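7,8-dihydro-6-hydroxymethylpterin pyrophosphokinase-dihydropteroate synthase (Plasmodium falciparum, PDB 6JWS) probably catalyses two successive steps of folate biosynthesis, pyrophosphorylation of 6-hydroxymethyl-7,8-dihydropterin by ATP and condensation of the resulting diphosphate with 4-aminobenzoate to 7,8-dihydropteroate. Local coordinates at residues N487-K490 with E491-N495; K583-Q586 with S587-L590; L662-K665 with N666-G670. The protein carries 1 engineered substitution. All blocks are in the same frame, centred on the assembly; numbering follows the deposited sequence.

Interaction 1 (N487-K490 with E491-N495)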
ATOM      1  N   ASN B 487      18.278 -37.899   3.598  1.00 17.33           N
ATOM      2  CA  ASN B 487      17.565 -39.162   3.771  1.00 18.02           C
ATOM      3  C   ASN B 487      16.064 -38.930   3.920  1.00 17.18           C
ATOM      4  O   ASN B 487      15.264 -39.659   3.335  1.00 17.51           O
ATOM      5  CB  ASN B 487      18.153 -40.027   4.892  1.00 19.18           C
ATOM      6  CG  ASN B 487      19.395 -40.758   4.417  1.00 22.17           C
ATOM      7  OD1 ASN B 487      19.553 -41.005   3.227  1.00 24.11           O
ATOM      8  ND2 ASN B 487      20.304 -41.080   5.318  1.00 25.84           N
ATOM      9  N   VAL B 488      15.689 -37.896   4.677  1.00 15.86           N
ATOM     10  CA  VAL B 488      14.287 -37.567   4.872  1.00 15.88           C
ATOM     11  C   VAL B 488      13.685 -37.173   3.526  1.00 16.01           C
ATOM     12  O   VAL B 488      12.687 -37.754   3.097  1.00 15.71           O
ATOM     13  CB  VAL B 488      14.109 -36.480   5.955  1.00 16.78           C
ATOM     14  CG1 VAL B 488      12.712 -35.860   5.934  1.00 17.04           C
ATOM     15  CG2 VAL B 488      14.433 -37.025   7.347  1.00 16.08           C
ATOM     16  N   PHE B 489      14.333 -36.230   2.826  1.00 15.18           N
ATOM     17  CA  PHE B 489      13.793 -35.783   1.556  1.00 14.96           C
ATOM     18  C   PHE B 489      13.665 -36.946   0.573  1.00 16.29           C
ATOM     19  O   PHE B 489      12.671 -37.010  -0.145  1.00 16.45           O
ATOM     20  CB  PHE B 489      14.574 -34.617   0.931  1.00 13.94           C
ATOM     21  CG  PHE B 489      13.842 -33.975  -0.240  1.00 13.67           C
ATOM     22  CD1 PHE B 489      12.625 -33.335  -0.057  1.00 12.61           C
ATOM     23  CD2 PHE B 489      14.366 -34.008  -1.526  1.00 13.05           C
ATOM     24  CE1 PHE B 489      11.950 -32.751  -1.124  1.00 13.08           C
ATOM     25  CE2 PHE B 489      13.710 -33.388  -2.582  1.00 13.09           C
ATOM     26  CZ  PHE B 489      12.492 -32.781  -2.388  1.00 12.71           C
ATOM     27  N   LYS B 490      14.676 -37.833   0.523  1.00 18.44           N
ATOM     28  CA  LYS B 490      14.664 -38.967  -0.397  1.00 22.09           C
ATOM     29  C   LYS B 490      13.449 -39.877  -0.161  1.00 21.11           C
ATOM     30  O   LYS B 490      12.750 -40.244  -1.095  1.00 21.72           O
ATOM     31  CB  LYS B 490      15.985 -39.748  -0.338  1.00 24.43           C
ATOM     32  CG  LYS B 490      16.066 -40.928  -1.298  1.00 28.03           C
ATOM     33  CD  LYS B 490      17.433 -41.610  -1.331  1.00 33.06           C
ATOM     34  CE  LYS B 490      17.389 -43.021  -1.889  1.00 37.25           C
ATOM     35  NZ  LYS B 490      16.616 -43.101  -3.152  1.00 37.70           N
ATOM     36  N   GLU B 491      13.170 -40.216   1.091  1.00 22.01           N
ATOM     37  CA  GLU B 491      12.058 -41.113   1.375  1.00 23.82           C
ATOM     38  C   GLU B 491      10.743 -40.433   0.988  1.00 23.62           C
ATOM     39  O   GLU B 491       9.811 -41.104   0.560  1.00 26.77           O
ATOM     40  CB  GLU B 491      12.058 -41.538   2.849  1.00 23.72           C
ATOM     41  CG  GLU B 491      11.058 -42.647   3.154  1.00 26.71           C
ATOM     42  CD  GLU B 491      10.893 -43.043   4.615  1.00 28.32           C
ATOM     43  OE1 GLU B 491      11.592 -42.485   5.481  1.00 29.74           O
ATOM     44  OE2 GLU B 491      10.036 -43.894   4.892  1.00 32.29           O
ATOM     45  N   CYS B 492      10.683 -39.101   1.110  1.00 21.50           N
ATOM     46  CA  CYS B 492       9.464 -38.377   0.780  1.00 19.96           C
ATOM     47  C   CYS B 492       9.231 -38.370  -0.724  1.00 19.99           C
ATOM     48  O   CYS B 492       8.118 -38.638  -1.155  1.00 20.84           O
ATOM     49  CB  CYS B 492       9.476 -36.955   1.316  1.00 19.66           C
ATOM     50  SG  CYS B 492       9.378 -36.896   3.119  1.00 21.44           S
ATOM     51  N   VAL B 493      10.275 -38.097  -1.521  1.00 20.93           N
ATOM     52  CA  VAL B 493      10.039 -38.055  -2.960  1.00 21.94           C
ATOM     53  C   VAL B 493       9.823 -39.464  -3.521  1.00 23.66           C
ATOM     54  O   VAL B 493       9.005 -39.637  -4.421  1.00 25.20           O
ATOM     55  CB  VAL B 493      11.018 -37.172  -3.776  1.00 21.16           C
ATOM     56  CG1 VAL B 493      10.900 -35.701  -3.389  1.00 21.08           C
ATOM     57  CG2 VAL B 493      12.469 -37.616  -3.695  1.00 19.13           C
ATOM     58  N   ASP B 494      10.536 -40.467  -2.982  1.00 25.88           N
ATOM     59  CA  ASP B 494      10.388 -41.844  -3.444  1.00 26.30           C
ATOM     60  C   ASP B 494       8.932 -42.290  -3.314  1.00 24.50           C
ATOM     61  O   ASP B 494       8.436 -43.002  -4.169  1.00 26.02           O
ATOM     62  CB  ASP B 494      11.315 -42.828  -2.713  1.00 26.95           C
ATOM     63  CG  ASP B 494      12.782 -42.762  -3.123  1.00 29.47           C
ATOM     64  OD1 ASP B 494      13.085 -42.125  -4.156  1.00 30.23           O
ATOM     65  OD2 ASP B 494      13.620 -43.367  -2.401  1.00 34.18           O
ATOM     66  N   ASN B 495       8.249 -41.820  -2.268  1.00 23.99           N
ATOM     67  CA  ASN B 495       6.903 -42.248  -1.933  1.00 23.15           C
ATOM     68  C   ASN B 495       5.865 -41.208  -2.360  1.00 23.65           C
ATOM     69  O   ASN B 495       4.698 -41.339  -2.012  1.00 22.32           O
ATOM     70  CB  ASN B 495       6.826 -42.595  -0.442  1.00 25.83           C
ATOM     71  CG  ASN B 495       7.520 -43.910  -0.130  1.00 28.79           C
ATOM     72  OD1 ASN B 495       6.910 -44.968  -0.280  1.00 33.93           O
ATOM     73  ND2 ASN B 495       8.789 -43.872   0.265  1.00 24.98           N
TER
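Lys490 and Asp494, one helical turn apart, form an i to i+4 salt bridge in which Lys490 NZ lies 3.1 Å from Asp494 OD2, which accepts it on its syn lone pair. The lysine leaves the backbone with CG anti to N (chi1 -178°), runs out extended and bends at its last torsion, which swings the ammonium back toward the carboxylate. On another side of the helix Val493 sets CG1 over one face of the Phe489 ring, a CH-pi contact 3.9 Å from the centroid and offset toward the rim, where CZ is the nearest ring atom. Beneath both pairs run the alpha-helical backbone bonds, among them Asp494 N to Lys490 O at 2.9 Å. At the C-terminal end Asn495 folds its side chain back, and ND2 donates to Glu491 O at 3.0 Å, nearly straight and in the carbonyl plane. Further out, Ile481 of strand 478-482 packs on Val488, Phe489 and Cys492, while Arg449 of helix 448-464 forms a salt bridge with Glu491. The helix of this beta-alpha-beta unit is thus amphipathic: the apolar ring-methyl contact lies buried, whereas the Lys490-Asp494 ion pair is on the more exposed flank, where solvent would probably weaken its attraction.

Interaction 2 (K583-Q586 with S587-L590). With ACT (acetate ion), chain N.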
ATOM      1  N   LYS B 583      19.173  -9.158  13.892  1.00 13.92           N
ATOM      2  CA  LYS B 583      18.528  -8.351  14.922  1.00 15.36           C
ATOM      3  C   LYS B 583      17.163  -7.901  14.393  1.00 14.95           C
ATOM      4  O   LYS B 583      16.923  -7.901  13.179  1.00 13.44           O
ATOM      5  CB  LYS B 583      19.405  -7.159  15.324  1.00 18.20           C
ATOM      6  CG  LYS B 583      20.766  -7.508  15.941  1.00 24.49           C
ATOM      7  CD  LYS B 583      20.686  -7.818  17.428  1.00 31.46           C
ATOM      8  CE  LYS B 583      22.011  -8.140  18.093  1.00 37.26           C
ATOM      9  NZ  LYS B 583      22.176  -9.594  18.354  1.00 40.41           N
ATOM     10  N   HIS B 584      16.277  -7.528  15.325  1.00 14.10           N
ATOM     11  CA  HIS B 584      14.920  -7.107  15.011  1.00 14.30           C
ATOM     12  C   HIS B 584      14.913  -5.976  13.989  1.00 14.46           C
ATOM     13  O   HIS B 584      14.185  -6.063  13.006  1.00 13.89           O
ATOM     14  CB  HIS B 584      14.121  -6.838  16.298  1.00 13.68           C
ATOM     15  CG  HIS B 584      14.076  -8.040  17.182  1.00 13.32           C
ATOM     16  ND1 HIS B 584      14.143  -9.336  16.669  1.00 13.80           N
ATOM     17  CD2 HIS B 584      13.998  -8.167  18.524  1.00 12.95           C
ATOM     18  CE1 HIS B 584      14.094 -10.209  17.664  1.00 13.53           C
ATOM     19  NE2 HIS B 584      14.009  -9.511  18.815  1.00 13.10           N
ATOM     20  N   ASP B 585      15.776  -4.965  14.184  1.00 16.12           N
ATOM     21  CA  ASP B 585      15.925  -3.862  13.236  1.00 16.57           C
ATOM     22  C   ASP B 585      16.394  -4.344  11.860  1.00 14.28           C
ATOM     23  O   ASP B 585      16.076  -3.705  10.858  1.00 13.54           O
ATOM     24  CB  ASP B 585      16.780  -2.712  13.791  1.00 21.61           C
ATOM     25  CG  ASP B 585      16.082  -1.912  14.893  1.00 30.01           C
ATOM     26  OD1 ASP B 585      14.818  -1.781  14.850  1.00 31.66           O
ATOM     27  OD2 ASP B 585      16.797  -1.423  15.808  1.00 35.60           O
ATOM     28  N   GLN B 586      17.134  -5.465  11.815  1.00 11.98           N
ATOM     29  CA  GLN B 586      17.651  -5.997  10.560  1.00 10.76           C
ATOM     30  C   GLN B 586      16.545  -6.741   9.831  1.00  9.94           C
ATOM     31  O   GLN B 586      16.434  -6.632   8.618  1.00  9.53           O
ATOM     32  CB  GLN B 586      18.892  -6.879  10.761  1.00 10.08           C
ATOM     33  CG  GLN B 586      20.102  -6.095  11.248  1.00  9.58           C
ATOM     34  CD  GLN B 586      21.275  -6.969  11.627  1.00 10.10           C
ATOM     35  OE1 GLN B 586      21.114  -7.972  12.332  1.00 10.36           O
ATOM     36  NE2 GLN B 586      22.477  -6.577  11.199  1.00  9.53           N
ATOM     37  N   SER B 587      15.742  -7.495  10.588  1.00 10.23           N
ATOM     38  CA  SER B 587      14.562  -8.140  10.035  1.00 10.84           C
ATOM     39  C   SER B 587      13.670  -7.086   9.377  1.00 10.85           C
ATOM     40  O   SER B 587      13.264  -7.250   8.229  1.00 11.29           O
ATOM     41  CB  SER B 587      13.810  -8.928  11.099  1.00 10.68           C
ATOM     42  OG  SER B 587      14.506 -10.117  11.422  1.00 10.40           O
ATOM     43  N   ILE B 588      13.457  -5.958  10.065  1.00 11.16           N
ATOM     44  CA  ILE B 588      12.635  -4.878   9.526  1.00 12.21           C
ATOM     45  C   ILE B 588      13.279  -4.313   8.265  1.00 11.25           C
ATOM     46  O   ILE B 588      12.607  -4.054   7.261  1.00 10.07           O
ATOM     47  CB  ILE B 588      12.361  -3.793  10.592  1.00 13.27           C
ATOM     48  CG1 ILE B 588      11.342  -4.296  11.616  1.00 15.30           C
ATOM     49  CG2 ILE B 588      11.865  -2.521   9.936  1.00 13.61           C
ATOM     50  CD1 ILE B 588      11.583  -3.801  13.050  1.00 19.02           C
ATOM     51  N   LYS B 589      14.604  -4.144   8.322  1.00 11.27           N
ATOM     52  CA  LYS B 589      15.298  -3.538   7.204  1.00 11.74           C
ATOM     53  C   LYS B 589      15.187  -4.418   5.967  1.00 10.90           C
ATOM     54  O   LYS B 589      15.012  -3.901   4.870  1.00 10.53           O
ATOM     55  CB  LYS B 589      16.770  -3.260   7.509  1.00 14.77           C
ATOM     56  CG  LYS B 589      17.493  -2.493   6.394  1.00 16.64           C
ATOM     57  CD  LYS B 589      18.545  -1.573   6.948  1.00 19.52           C
ATOM     58  CE  LYS B 589      19.584  -1.179   5.918  1.00 24.67           C
ATOM     59  NZ  LYS B 589      19.010  -0.269   4.897  1.00 30.14           N
ATOM     60  N   LEU B 590      15.282  -5.742   6.151  1.00  9.96           N
ATOM     61  CA  LEU B 590      15.119  -6.637   5.021  1.00 10.16           C
ATOM     62  C   LEU B 590      13.736  -6.450   4.389  1.00 10.18           C
ATOM     63  O   LEU B 590      13.634  -6.459   3.171  1.00 10.01           O
ATOM     64  CB  LEU B 590      15.348  -8.089   5.474  1.00  9.58           C
ATOM     65  CG  LEU B 590      16.810  -8.447   5.755  1.00  9.45           C
ATOM     66  CD1 LEU B 590      16.910  -9.752   6.511  1.00  8.75           C
ATOM     67  CD2 LEU B 590      17.637  -8.499   4.468  1.00  9.03           C
TER
HETATM   68  C   ACT N 806      22.617  -3.451   9.896  1.00 34.94           C
HETATM   69  O   ACT N 806      23.361  -4.257   9.317  1.00 28.82           O
HETATM   70  OXT ACT N 806      21.769  -2.752   9.308  1.00 39.39           O
HETATM   71  CH3 ACT N 806      22.752  -3.298  11.434  1.00 36.86           C
HETATM   72  O   HOH W   1      14.872 -10.593  14.200  1.00  9.14           O
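The first turn of helix 584-592, in the pterin-binding TIM-barrel domain, brings Lys583 at the N-cap position together with Gln586 and Ser587. Ser587 N donates to Lys583 O at 2.9 Å, opening the run of i to i+4 bonds that ends here with Leu590 N on Gln586 O. Gln586 turns back over the start of the helix: its OE1 accepts the backbone N of Lys583 at 2.8 Å, in the carbonyl plane and on a lone pair. With CG beside its own backbone N (chi1 -67°) and the chain extended beyond, the amide is carried back to Lys583. Gln586, at position N3, thereby supplies one half of a capping box, the bond from side chain to N-cap backbone; the lysine side chain at the N-cap does not make the other half. The other end of the amide, NE2, donates to the carbonyl of Thr542 and, at 3.1 Å, to atom O of an acetate probably taken from the crystallisation liquor. Gripped through both oxygen and nitrogen, the amide has its flip state defined.

His584 and Ser587 are joined through a water lying in the plane of the imidazole at its edge. Ser587 OG also accepts a hydrogen bond from Gly579 N, which ties this turn to the preceding loop. The side chain of His584 comes within about 5 Å of bound pteroic acid, and its ring meets that of His614. Asp585 OD1 is hydrogen-bonded to His614 NE2. Leu590 packs against Leu547 and Ile551 of the neighbouring helix 547-564, while Asp585 and Ile588 touch Lys702 of the second subunit. In the water bridge, the oxygen stands 2.9 Å from His584 ND1 and 2.8 Å from Ser587 OG.

Interaction 3 (L662-K665 with N666-G670)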
ATOM      1  N   LEU B 662      -0.241 -10.286  24.454  1.00 29.76           N
ATOM      2  CA  LEU B 662       0.995 -10.204  23.690  1.00 31.45           C
ATOM      3  C   LEU B 662       0.913 -11.100  22.453  1.00 32.37           C
ATOM      4  O   LEU B 662       1.366 -10.705  21.376  1.00 30.41           O
ATOM      5  CB  LEU B 662       2.155 -10.630  24.597  1.00 33.76           C
ATOM      6  CG  LEU B 662       3.101  -9.554  25.148  1.00 38.30           C
ATOM      7  CD1 LEU B 662       2.594  -8.125  24.991  1.00 34.84           C
ATOM      8  CD2 LEU B 662       3.492  -9.862  26.592  1.00 37.69           C
ATOM      9  N   TYR B 663       0.343 -12.303  22.617  1.00 32.13           N
ATOM     10  CA  TYR B 663       0.166 -13.223  21.502  1.00 34.85           C
ATOM     11  C   TYR B 663      -0.778 -12.617  20.458  1.00 31.86           C
ATOM     12  O   TYR B 663      -0.512 -12.691  19.257  1.00 29.49           O
ATOM     13  CB  TYR B 663      -0.298 -14.605  21.979  1.00 40.51           C
ATOM     14  CG  TYR B 663       0.819 -15.483  22.486  1.00 55.77           C
ATOM     15  CD1 TYR B 663       1.578 -16.258  21.617  1.00 63.45           C
ATOM     16  CD2 TYR B 663       1.143 -15.520  23.835  1.00 59.85           C
ATOM     17  CE1 TYR B 663       2.617 -17.053  22.079  1.00 70.10           C
ATOM     18  CE2 TYR B 663       2.181 -16.306  24.312  1.00 67.58           C
ATOM     19  CZ  TYR B 663       2.923 -17.077  23.431  1.00 73.97           C
ATOM     20  OH  TYR B 663       3.945 -17.854  23.905  1.00 76.25           O
ATOM     21  N   GLN B 664      -1.883 -12.029  20.939  1.00 26.56           N
ATOM     22  CA  GLN B 664      -2.849 -11.349  20.096  1.00 24.25           C
ATOM     23  C   GLN B 664      -2.136 -10.274  19.279  1.00 21.51           C
ATOM     24  O   GLN B 664      -2.290 -10.227  18.063  1.00 21.13           O
ATOM     25  CB  GLN B 664      -4.001 -10.800  20.946  1.00 24.51           C
ATOM     26  CG  GLN B 664      -5.173 -10.255  20.132  1.00 27.27           C
ATOM     27  CD  GLN B 664      -6.089 -11.329  19.596  1.00 28.20           C
ATOM     28  OE1 GLN B 664      -5.744 -12.506  19.559  1.00 30.47           O
ATOM     29  NE2 GLN B 664      -7.285 -10.935  19.193  1.00 28.71           N
ATOM     30  N   LYS B 665      -1.325  -9.442  19.940  1.00 20.01           N
ATOM     31  CA  LYS B 665      -0.633  -8.364  19.255  1.00 21.58           C
ATOM     32  C   LYS B 665       0.308  -8.939  18.197  1.00 20.62           C
ATOM     33  O   LYS B 665       0.426  -8.400  17.092  1.00 20.57           O
ATOM     34  CB  LYS B 665       0.177  -7.499  20.227  1.00 22.94           C
ATOM     35  CG  LYS B 665      -0.631  -6.701  21.238  1.00 25.74           C
ATOM     36  CD  LYS B 665       0.190  -5.636  21.931  1.00 27.57           C
ATOM     37  CE  LYS B 665      -0.227  -5.402  23.365  1.00 32.95           C
ATOM     38  NZ  LYS B 665       0.477  -4.235  23.960  1.00 36.94           N
ATOM     39  N   ASN B 666       0.979 -10.035  18.549  1.00 18.92           N
ATOM     40  CA  ASN B 666       1.948 -10.647  17.657  1.00 19.64           C
ATOM     41  C   ASN B 666       1.261 -11.165  16.394  1.00 18.07           C
ATOM     42  O   ASN B 666       1.767 -10.945  15.294  1.00 18.18           O
ATOM     43  CB  ASN B 666       2.777 -11.752  18.333  1.00 20.85           C
ATOM     44  CG  ASN B 666       3.981 -12.129  17.497  1.00 23.12           C
ATOM     45  OD1 ASN B 666       5.106 -12.152  17.990  1.00 25.55           O
ATOM     46  ND2 ASN B 666       3.768 -12.393  16.216  1.00 23.13           N
ATOM     47  N   ILE B 667       0.132 -11.866  16.547  1.00 16.07           N
ATOM     48  CA  ILE B 667      -0.571 -12.381  15.377  1.00 16.45           C
ATOM     49  C   ILE B 667      -1.165 -11.245  14.528  1.00 15.79           C
ATOM     50  O   ILE B 667      -1.084 -11.303  13.302  1.00 14.48           O
ATOM     51  CB  ILE B 667      -1.619 -13.418  15.793  1.00 16.94           C
ATOM     52  CG1 ILE B 667      -0.936 -14.639  16.413  1.00 17.94           C
ATOM     53  CG2 ILE B 667      -2.527 -13.789  14.635  1.00 17.32           C
ATOM     54  CD1 ILE B 667      -1.872 -15.461  17.276  1.00 19.47           C
ATOM     55  N   CYS B 668      -1.711 -10.199  15.178  1.00 14.17           N
ATOM     56  CA  CYS B 668      -2.202  -9.032  14.457  1.00 14.17           C
ATOM     57  C   CYS B 668      -1.053  -8.257  13.812  1.00 13.47           C
ATOM     58  O   CYS B 668      -1.177  -7.816  12.676  1.00 13.44           O
ATOM     59  CB  CYS B 668      -3.052  -8.135  15.345  1.00 14.31           C
ATOM     60  SG  CYS B 668      -4.518  -9.029  15.908  1.00 17.70           S
ATOM     61  N   GLY B 669       0.083  -8.142  14.515  1.00 12.56           N
ATOM     62  CA  GLY B 669       1.262  -7.540  13.910  1.00 11.84           C
ATOM     63  C   GLY B 669       1.646  -8.254  12.613  1.00 11.54           C
ATOM     64  O   GLY B 669       1.993  -7.616  11.620  1.00 13.14           O
ATOM     65  N   GLY B 670       1.549  -9.584  12.589  1.00 10.91           N
ATOM     66  CA  GLY B 670       1.892 -10.297  11.369  1.00  9.79           C
ATOM     67  C   GLY B 670       0.872 -10.089  10.250  1.00  9.98           C
ATOM     68  O   GLY B 670       1.239 -10.113   9.077  1.00 10.01           O
TER
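Residues 662-665 and 666-670 are consecutive turns of helix 657-680, and regular alpha-helical bonds join them. Ile667 N donates to Tyr663 O and Cys668 N to Gln664 O, each at 2.9 Å, and the latter is nearly straight at 169°. Gly669 N likewise donates to Lys665 O, at a separation short enough to be doubtful in detail. Among the side chains, Gln664 CG and Cys668 SG meet at 4.4 Å. The thiol sits beside its own backbone N (chi1 -62°), which also brings SG to 3.3 Å from Gln664 O. Ile667 takes the same first-torsion well, and its CG1 lies 3.5 Å from Tyr663 O. CB of Asn666 rests against the carbonyls of Leu662 and Tyr663.

Gln664 OE1 accepts Met648 N, while NE2 donates to Asn646 O and to Glu692 OE2 of the second subunit. Tyr663 stacks its ring on Phe649, Cys668 touches Met648, and Ile667 packs on Asp689, close to a bound magnesium ion. A buried amide with partners for both its oxygen and nitrogen has a defined orientation, and Gln664 spends its polar groups on the loop at 646-648 and on the dimer partner. Met648 and Asp689 belong to a magnesium-binding site observed in this protein, so the contact combines apolar packing with hydrogen bonding at the subunit interface and lies in the second shell of that site.

In the fold
The three contacts come in series along the chain, each along or at the end of a single helix of the dihydropteroate synthase part. Interaction 1, on helix 486-494, belongs to a unit whose flanking strands 478-482 and 500-503 are neighbours in the eight-stranded parallel sheet of the barrel. Its centre is about 35 Å from that of interaction 2 and about 36 Å from that of interaction 3. The latter two, on helices 584-592 and 657-680, have centres about 18 Å apart and nearest atoms about 9 Å apart; both touch the second subunit and approach bound pteroic acid. The pair thus links dimer contacts to the ligand's surroundings, whereas interaction 1 lies within a barrel helix and does not meet the other chain.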